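Long-range contacts in putative Endoribonuclease L-PSP (PDB 3M1X), which is of unconfirmed function but may act as a deaminase of the RutC (YjgF/YER057c/UK114) type: residues V96-L102 with P124-A130; I70-K75 with V110-I114. All coordinates share one frame; numbering follows the deposited sequence.

Contact 1 of 2, residues V96-L102 with P124-A130; sequences VKTTCLL and PARACFA
Phe129, Cys100 and Ala127 carry about a third of the 632 Å² buried between two parallel strands whose axes diverge by 11°. Phe129 brings the end of its ring alongside Leu101: chi1 of 63° sets CG between the backbone N and the carbonyl carbon, and Phe129 CZ comes 3.4 Å from Leu101 CD2. Thr99 CG2 meets the same ring at its edge, near the ring plane. Edge-to-face contacts with Phe129 of both other subunits place this ring where the three chains converge.

On the other face of the sheet, Cys100 rests its CB against Cys128 SG and its SG 3.9 Å from Arg126 CD. The facing strand grips Cys100 at both its N and its O: Cys100 N donates to Ala127 O at 2.9 Å, and Cys100 O accepts from Phe129 N at 3.1 Å, both bonds running nearly along the C=O axis. Ala127 N binds Thr98 O, which Lys97 NZ also reaches, at 2.9 Å, from the opposite face of the carbonyl plane; Glu143 of the second subunit forms a salt bridge with that ammonium. Arg126 NH1 is hydrogen-bonded to Asn112 OD1, while Arg126 NE and Cys128 N bind a citrate, probably from crystallisation, which may mark an anion-accepting pocket.

Six backbone hydrogen bonds in regular register, with helix 108-119 connecting the strands, form a beta-alpha-beta unit, as in the trimeric YjgF/YER057c/UK114 family.

Contact 2 of 2, residues I70-K75 with V110-I114; sequences IEEQSK and VFNGI
Ile114 lies across helix 70-75, its side chain at about a right angle to those of Glu71 and Lys75, in a helix-helix packing on the helical layer of this alpha/beta fold. The short axes approach to 9.4 Å and cross at -35°. The two branches of Ile114 divide the work: CD1 reaches the backbone of the other helix, 3.6 Å from Glu71 CA, while CG2 lies 3.8 Å from Lys75 CG. Both also approach Ser74 CB, so this one side chain spans one turn of the neighbouring helix, from Glu71 to Lys75.

Val110 contributes through CG1, anti to its own nitrogen at chi1 168°, which directs that methyl to the facing helix. There Val110 CG1 lies 3.7 Å from Glu71 CG, meeting its bent chain obliquely, and 4.1 Å from Ile70 CG2. These contacts are apolar apart from the approach of the Glu71 carboxylate to the methyl.

Deeper in, Phe111 turns the edge of its ring to Ser74, whose OG lies in the ring plane 3.5 Å from Phe111 CD1. That hydroxyl is committed to its own helix: Ser74 OG donates to Ile70 O at 2.8 Å, while Ser74 N reaches the same oxygen from the opposite face of the carbonyl plane.

In the fold
Contact 1 is the more buried of the two, with twelve of its fourteen touching residues enclosed, and it also borders the other subunits; contact 2 is partly buried, with Val110 and Lys75 at its exposed margin. Their chemistry differs accordingly: regular backbone hydrogen bonding joins segments 96-102 and 124-130, whereas side-chain packing joins segments 70-75 and 110-114 of helices 70-87 and 108-119. Helix 108-119 links them, as the crossover of the beta-alpha-beta unit in contact 1 and a partner in contact 2. Phe111 bridges the layers, its CZ lying 3.6 Å from Cys100 SG, and Asn112 OD1 probably hydrogen-bonds Arg126 NH1 at 2.8 Å. The centres are 14 Å apart.

Contact 1 of 2, residues V96-L102 with P124-A130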
ATOM      1  N   VAL A  96       0.736   7.849 -10.816  1.00  4.83           N
ATOM      2  CA  VAL A  96       1.019   8.823  -9.718  0.50  4.65           C
ATOM      3  C   VAL A  96       1.818   8.193  -8.632  1.00  5.37           C
ATOM      4  O   VAL A  96       2.622   8.927  -7.997  1.00  6.54           O
ATOM      5  CB  VAL A  96      -0.254   9.501  -9.106  0.50  4.40           C
ATOM      6  CG1 VAL A  96      -0.971  10.216 -10.210  0.50  4.59           C
ATOM      7  CG2 VAL A  96      -1.186   8.540  -8.315  0.50  4.82           C
ATOM      8  N   LYS A  97       1.681   6.911  -8.360  1.00  4.79           N
ATOM      9  CA  LYS A  97       2.300   6.272  -7.212  1.00  5.30           C
ATOM     10  C   LYS A  97       2.457   4.813  -7.528  1.00  5.02           C
ATOM     11  O   LYS A  97       1.535   4.182  -8.034  1.00  5.71           O
ATOM     12  CB  LYS A  97       1.365   6.462  -5.972  1.00  7.44           C
ATOM     13  CG  LYS A  97       1.635   5.646  -4.740  1.00  7.77           C
ATOM     14  CD  LYS A  97       2.921   6.039  -4.080  1.00  9.30           C
ATOM     15  CE  LYS A  97       3.133   5.364  -2.657  1.00  7.89           C
ATOM     16  NZ  LYS A  97       3.010   3.902  -2.784  1.00  8.20           N
ATOM     17  N   THR A  98       3.588   4.219  -7.151  1.00  4.82           N
ATOM     18  CA  THR A  98       3.814   2.787  -7.184  1.00  4.81           C
ATOM     19  C   THR A  98       4.230   2.271  -5.818  1.00  4.92           C
ATOM     20  O   THR A  98       4.695   3.032  -4.980  1.00  5.26           O
ATOM     21  CB  THR A  98       4.900   2.422  -8.203  1.00  5.87           C
ATOM     22  OG1 THR A  98       6.143   2.863  -7.690  1.00  6.79           O
ATOM     23  CG2 THR A  98       4.653   2.981  -9.581  1.00  6.08           C
ATOM     24  N   THR A  99       4.052   0.984  -5.645  1.00  5.04           N
ATOM     25  CA  THR A  99       4.602   0.281  -4.530  1.00  5.75           C
ATOM     26  C   THR A  99       5.335  -0.920  -5.112  1.00  5.43           C
ATOM     27  O   THR A  99       4.751  -1.705  -5.885  1.00  6.28           O
ATOM     28  CB  THR A  99       3.565  -0.156  -3.495  1.00  6.44           C
ATOM     29  OG1 THR A  99       2.835   1.007  -3.096  1.00  7.09           O
ATOM     30  CG2 THR A  99       4.240  -0.774  -2.263  1.00  7.74           C
ATOM     31  N   CYS A 100       6.598  -1.076  -4.741  1.00  6.09           N
ATOM     32  CA  CYS A 100       7.530  -2.050  -5.321  1.00  6.87           C
ATOM     33  C   CYS A 100       7.982  -3.023  -4.251  1.00  6.75           C
ATOM     34  O   CYS A 100       8.631  -2.612  -3.290  1.00  7.78           O
ATOM     35  CB  CYS A 100       8.719  -1.319  -5.932  1.00  7.61           C
ATOM     36  SG  CYS A 100       8.283  -0.141  -7.225  1.00  7.48           S
ATOM     37  N   LEU A 101       7.563  -4.281  -4.419  1.00  7.26           N
ATOM     38  CA  LEU A 101       7.800  -5.342  -3.448  1.00  7.40           C
ATOM     39  C   LEU A 101       8.821  -6.282  -3.972  1.00  7.23           C
ATOM     40  O   LEU A 101       8.696  -6.783  -5.117  1.00  8.57           O
ATOM     41  CB  LEU A 101       6.510  -6.089  -3.158  1.00  8.23           C
ATOM     42  CG  LEU A 101       5.334  -5.295  -2.590  1.00  8.17           C
ATOM     43  CD1 LEU A 101       4.538  -4.550  -3.636  1.00  8.97           C
ATOM     44  CD2 LEU A 101       4.412  -6.278  -1.806  1.00 10.23           C
ATOM     45  N   LEU A 102       9.838  -6.570  -3.202  1.00  8.19           N
ATOM     46  CA  LEU A 102      10.916  -7.517  -3.594  1.00  8.92           C
ATOM     47  C   LEU A 102      10.918  -8.710  -2.704  1.00  9.70           C
ATOM     48  O   LEU A 102      10.699  -8.589  -1.508  1.00 10.78           O
ATOM     49  CB  LEU A 102      12.274  -6.788  -3.491  1.00  9.45           C
ATOM     50  CG  LEU A 102      12.434  -5.625  -4.436  1.00 11.41           C
ATOM     51  CD1 LEU A 102      13.668  -4.801  -4.005  1.00 13.71           C
ATOM     52  CD2 LEU A 102      12.526  -6.068  -5.871  1.00 13.34           C
ATOM     53  N   PRO A 124       6.995   8.720 -10.664  1.00  5.89           N
ATOM     54  CA  PRO A 124       5.908   8.552  -9.690  1.00  5.82           C
ATOM     55  C   PRO A 124       6.406   8.710  -8.253  1.00  5.84           C
ATOM     56  O   PRO A 124       7.605   8.444  -7.982  1.00  5.58           O
ATOM     57  CB  PRO A 124       5.390   7.126  -9.926  1.00  5.59           C
ATOM     58  CG  PRO A 124       5.773   6.844 -11.369  1.00  6.21           C
ATOM     59  CD  PRO A 124       7.072   7.547 -11.578  1.00  6.33           C
ATOM     60  N   ALA A 125       5.519   8.976  -7.353  1.00  4.82           N
ATOM     61  CA  ALA A 125       5.791   8.701  -5.978  1.00  5.32           C
ATOM     62  C   ALA A 125       5.995   7.214  -5.814  1.00  4.97           C
ATOM     63  O   ALA A 125       5.467   6.416  -6.594  1.00  5.58           O
ATOM     64  CB  ALA A 125       4.683   9.238  -5.064  1.00  5.87           C
ATOM     65  N   ARG A 126       6.690   6.769  -4.774  1.00  5.16           N
ATOM     66  CA  ARG A 126       7.093   5.372  -4.647  1.00  5.29           C
ATOM     67  C   ARG A 126       7.339   4.969  -3.215  1.00  5.23           C
ATOM     68  O   ARG A 126       7.831   5.750  -2.408  1.00  6.45           O
ATOM     69  CB  ARG A 126       8.362   5.123  -5.472  1.00  6.22           C
ATOM     70  CG  ARG A 126       8.690   3.648  -5.645  1.00  7.12           C
ATOM     71  CD  ARG A 126       9.829   3.427  -6.609  1.00  8.11           C
ATOM     72  NE  ARG A 126      11.109   3.776  -6.013  1.00  8.77           N
ATOM     73  CZ  ARG A 126      12.250   3.443  -6.554  1.00  9.51           C
ATOM     74  NH1 ARG A 126      12.330   2.924  -7.760  1.00 10.67           N
ATOM     75  NH2 ARG A 126      13.381   3.677  -5.866  1.00 11.10           N
ATOM     76  N   ALA A 127       6.997   3.716  -2.912  1.00  5.87           N
ATOM     77  CA  ALA A 127       7.477   3.037  -1.728  1.00  5.90           C
ATOM     78  C   ALA A 127       7.938   1.675  -2.099  1.00  5.71           C
ATOM     79  O   ALA A 127       7.327   1.005  -2.921  1.00  7.10           O
ATOM     80  CB  ALA A 127       6.394   2.938  -0.663  1.00  7.70           C
ATOM     81  N   CYS A 128       9.023   1.241  -1.502  1.00  7.11           N
ATOM     82  CA  CYS A 128       9.646  -0.051  -1.802  1.00  7.57           C
ATOM     83  C   CYS A 128      10.014  -0.764  -0.507  1.00  7.54           C
ATOM     84  O   CYS A 128      10.348  -0.178   0.505  1.00  8.35           O
ATOM     85  CB  CYS A 128      10.989   0.146  -2.552  1.00  8.54           C
ATOM     86  SG  CYS A 128      10.910   1.111  -4.026  1.00  9.82           S
ATOM     87  N   PHE A 129       9.958  -2.085  -0.564  1.00  7.81           N
ATOM     88  CA  PHE A 129      10.360  -2.905   0.573  1.00  8.75           C
ATOM     89  C   PHE A 129      10.571  -4.309   0.106  1.00  7.94           C
ATOM     90  O   PHE A 129      10.104  -4.737  -0.959  1.00  8.65           O
ATOM     91  CB  PHE A 129       9.330  -2.857   1.728  1.00  8.79           C
ATOM     92  CG  PHE A 129       7.952  -3.410   1.391  1.00  7.83           C
ATOM     93  CD1 PHE A 129       7.600  -4.674   1.685  1.00  9.46           C
ATOM     94  CD2 PHE A 129       7.028  -2.569   0.802  1.00  8.38           C
ATOM     95  CE1 PHE A 129       6.331  -5.152   1.369  1.00 10.98           C
ATOM     96  CE2 PHE A 129       5.790  -3.041   0.500  1.00  9.53           C
ATOM     97  CZ  PHE A 129       5.423  -4.288   0.807  1.00 10.26           C
ATOM     98  N   ALA A 130      11.295  -5.079   0.943  1.00  8.75           N
ATOM     99  CA  ALA A 130      11.373  -6.538   0.765  1.00  9.48           C
ATOM    100  C   ALA A 130      10.299  -7.195   1.599  1.00  7.88           C
ATOM    101  O   ALA A 130      10.195  -6.950   2.794  1.00  9.51           O
ATOM    102  CB  ALA A 130      12.746  -7.116   1.097  1.00 11.19           C
TER

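Contact 2 of 2, residues I70-K75 with V110-I114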
ATOM      1  N   ILE A  70      15.833 -11.989 -11.408  1.00 12.04           N
ATOM      2  CA  ILE A  70      15.249 -10.690 -11.070  1.00 11.60           C
ATOM      3  C   ILE A  70      15.129  -9.804 -12.286  1.00 10.51           C
ATOM      4  O   ILE A  70      14.160  -9.057 -12.454  1.00 10.70           O
ATOM      5  CB  ILE A  70      16.058  -9.955  -9.903  1.00 12.13           C
ATOM      6  CG1 ILE A  70      15.331  -8.654  -9.549  1.00 11.40           C
ATOM      7  CG2 ILE A  70      17.508  -9.732 -10.177  1.00 14.31           C
ATOM      8  CD1 ILE A  70      13.936  -8.791  -8.910  1.00 12.58           C
ATOM      9  N   GLU A  71      16.120  -9.862 -13.176  1.00 11.19           N
ATOM     10  CA  GLU A  71      16.108  -8.995 -14.347  1.00 11.60           C
ATOM     11  C   GLU A  71      14.902  -9.373 -15.227  1.00 11.38           C
ATOM     12  O   GLU A  71      14.145  -8.527 -15.719  1.00 11.24           O
ATOM     13  CB  GLU A  71      17.369  -9.103 -15.112  1.00 12.58           C
ATOM     14  CG  GLU A  71      18.619  -8.546 -14.520  1.00 13.37           C
ATOM     15  CD  GLU A  71      19.312  -9.482 -13.480  1.00 14.06           C
ATOM     16  OE1 GLU A  71      18.861 -10.602 -13.253  1.00 15.36           O
ATOM     17  OE2 GLU A  71      20.388  -9.035 -13.007  1.00 16.41           O
ATOM     18  N   GLU A  72      14.751 -10.680 -15.500  1.00 11.18           N
ATOM     19  CA  GLU A  72      13.691 -11.166 -16.335  1.00 11.99           C
ATOM     20  C   GLU A  72      12.307 -10.891 -15.777  1.00 10.14           C
ATOM     21  O   GLU A  72      11.413 -10.403 -16.509  1.00 10.03           O
ATOM     22  CB  GLU A  72      13.871 -12.663 -16.579  1.00 11.45           C
ATOM     23  CG  GLU A  72      15.035 -13.004 -17.520  1.00 15.82           C
ATOM     24  CD  GLU A  72      15.555 -14.392 -17.312  1.00 19.99           C
ATOM     25  OE1 GLU A  72      16.252 -14.745 -18.215  1.00 37.39           O
ATOM     26  OE2 GLU A  72      15.433 -15.085 -16.314  1.00 18.89           O
ATOM     27  N   GLN A  73      12.135 -11.143 -14.498  1.00 10.10           N
ATOM     28  CA  GLN A  73      10.859 -10.883 -13.910  1.00  9.50           C
ATOM     29  C   GLN A  73      10.566  -9.405 -13.785  1.00  8.75           C
ATOM     30  O   GLN A  73       9.408  -9.015 -13.967  1.00  8.44           O
ATOM     31  CB  GLN A  73      10.700 -11.557 -12.544  1.00  9.98           C
ATOM     32  CG  GLN A  73      10.661 -13.072 -12.647  1.00 10.41           C
ATOM     33  CD  GLN A  73      10.382 -13.793 -11.349  1.00 10.22           C
ATOM     34  OE1 GLN A  73       9.866 -13.197 -10.399  1.00 10.52           O
ATOM     35  NE2 GLN A  73      10.752 -15.078 -11.307  1.00 11.35           N
ATOM     36  N   SER A  74      11.541  -8.584 -13.447  1.00  8.68           N
ATOM     37  CA  SER A  74      11.316  -7.144 -13.343  1.00  8.51           C
ATOM     38  C   SER A  74      10.894  -6.537 -14.636  1.00  8.19           C
ATOM     39  O   SER A  74       9.958  -5.706 -14.719  1.00  7.88           O
ATOM     40  CB  SER A  74      12.520  -6.428 -12.771  1.00  8.96           C
ATOM     41  OG  SER A  74      12.842  -6.832 -11.478  1.00  9.44           O
ATOM     42  N   LYS A  75      11.544  -6.930 -15.757  1.00  8.37           N
ATOM     43  CA  LYS A  75      11.153  -6.418 -17.037  1.00  8.41           C
ATOM     44  C   LYS A  75       9.754  -6.821 -17.365  1.00  7.42           C
ATOM     45  O   LYS A  75       8.965  -6.018 -17.868  1.00  8.24           O
ATOM     46  CB  LYS A  75      12.140  -6.953 -18.093  1.00  9.21           C
ATOM     47  CG  LYS A  75      13.483  -6.352 -18.056  1.00 12.61           C
ATOM     48  CD  LYS A  75      14.495  -7.110 -18.900  1.00 16.84           C
ATOM     49  CE  LYS A  75      15.860  -6.495 -18.716  1.00 21.04           C
ATOM     50  NZ  LYS A  75      16.770  -7.123 -19.801  1.00 28.17           N
ATOM     51  N   VAL A 110      19.205  -3.521  -9.034  1.00 10.55           N
ATOM     52  CA  VAL A 110      18.895  -4.045 -10.342  1.00 10.94           C
ATOM     53  C   VAL A 110      17.451  -3.693 -10.686  1.00  9.27           C
ATOM     54  O   VAL A 110      17.124  -3.278 -11.785  1.00  9.98           O
ATOM     55  CB  VAL A 110      19.279  -5.488 -10.482  1.00 10.37           C
ATOM     56  CG1 VAL A 110      18.693  -6.076 -11.740  1.00 13.13           C
ATOM     57  CG2 VAL A 110      20.849  -5.569 -10.570  1.00 12.85           C
ATOM     58  N   PHE A 111      16.562  -3.966  -9.727  1.00 10.07           N
ATOM     59  CA  PHE A 111      15.176  -3.642  -9.960  1.00  9.73           C
ATOM     60  C   PHE A 111      14.954  -2.213 -10.295  1.00  8.56           C
ATOM     61  O   PHE A 111      14.274  -1.817 -11.245  1.00  9.28           O
ATOM     62  CB  PHE A 111      14.302  -4.031  -8.751  1.00 10.10           C
ATOM     63  CG  PHE A 111      12.938  -3.425  -8.813  1.00  8.53           C
ATOM     64  CD1 PHE A 111      12.024  -3.939  -9.665  1.00  8.92           C
ATOM     65  CD2 PHE A 111      12.631  -2.233  -8.163  1.00 10.38           C
ATOM     66  CE1 PHE A 111      10.757  -3.329  -9.867  1.00  8.65           C
ATOM     67  CE2 PHE A 111      11.390  -1.643  -8.332  1.00  9.10           C
ATOM     68  CZ  PHE A 111      10.507  -2.180  -9.174  1.00  8.99           C
ATOM     69  N   ASN A 112      15.627  -1.337  -9.535  1.00  9.90           N
ATOM     70  CA  ASN A 112      15.404   0.037  -9.695  0.50  9.72           C
ATOM     71  C   ASN A 112      15.842   0.499 -11.121  1.00 10.29           C
ATOM     72  O   ASN A 112      15.199   1.352 -11.729  1.00 10.90           O
ATOM     73  CB  ASN A 112      16.078   0.781  -8.557  0.50  9.04           C
ATOM     74  CG  ASN A 112      16.018   2.268  -8.782  0.50  8.26           C
ATOM     75  OD1 ASN A 112      14.983   2.886  -8.513  0.50  8.48           O
ATOM     76  ND2 ASN A 112      17.069   2.868  -9.312  0.50  9.74           N
ATOM     77  N   GLY A 113      16.963  -0.035 -11.639  1.00 10.71           N
ATOM     78  CA  GLY A 113      17.332   0.303 -12.961  1.00 10.74           C
ATOM     79  C   GLY A 113      16.327  -0.042 -14.043  1.00  9.14           C
ATOM     80  O   GLY A 113      16.085   0.680 -14.994  1.00  9.20           O
ATOM     81  N   ILE A 114      15.743  -1.216 -13.875  1.00  9.24           N
ATOM     82  CA  ILE A 114      14.758  -1.704 -14.837  1.00  8.61           C
ATOM     83  C   ILE A 114      13.431  -0.862 -14.759  1.00  7.46           C
ATOM     84  O   ILE A 114      12.837  -0.474 -15.745  1.00  7.71           O
ATOM     85  CB  ILE A 114      14.496  -3.194 -14.654  1.00  8.68           C
ATOM     86  CG1 ILE A 114      15.784  -3.972 -15.095  1.00  9.27           C
ATOM     87  CG2 ILE A 114      13.259  -3.690 -15.407  1.00  9.34           C
ATOM     88  CD1 ILE A 114      15.822  -5.435 -14.592  1.00 11.81           C
TER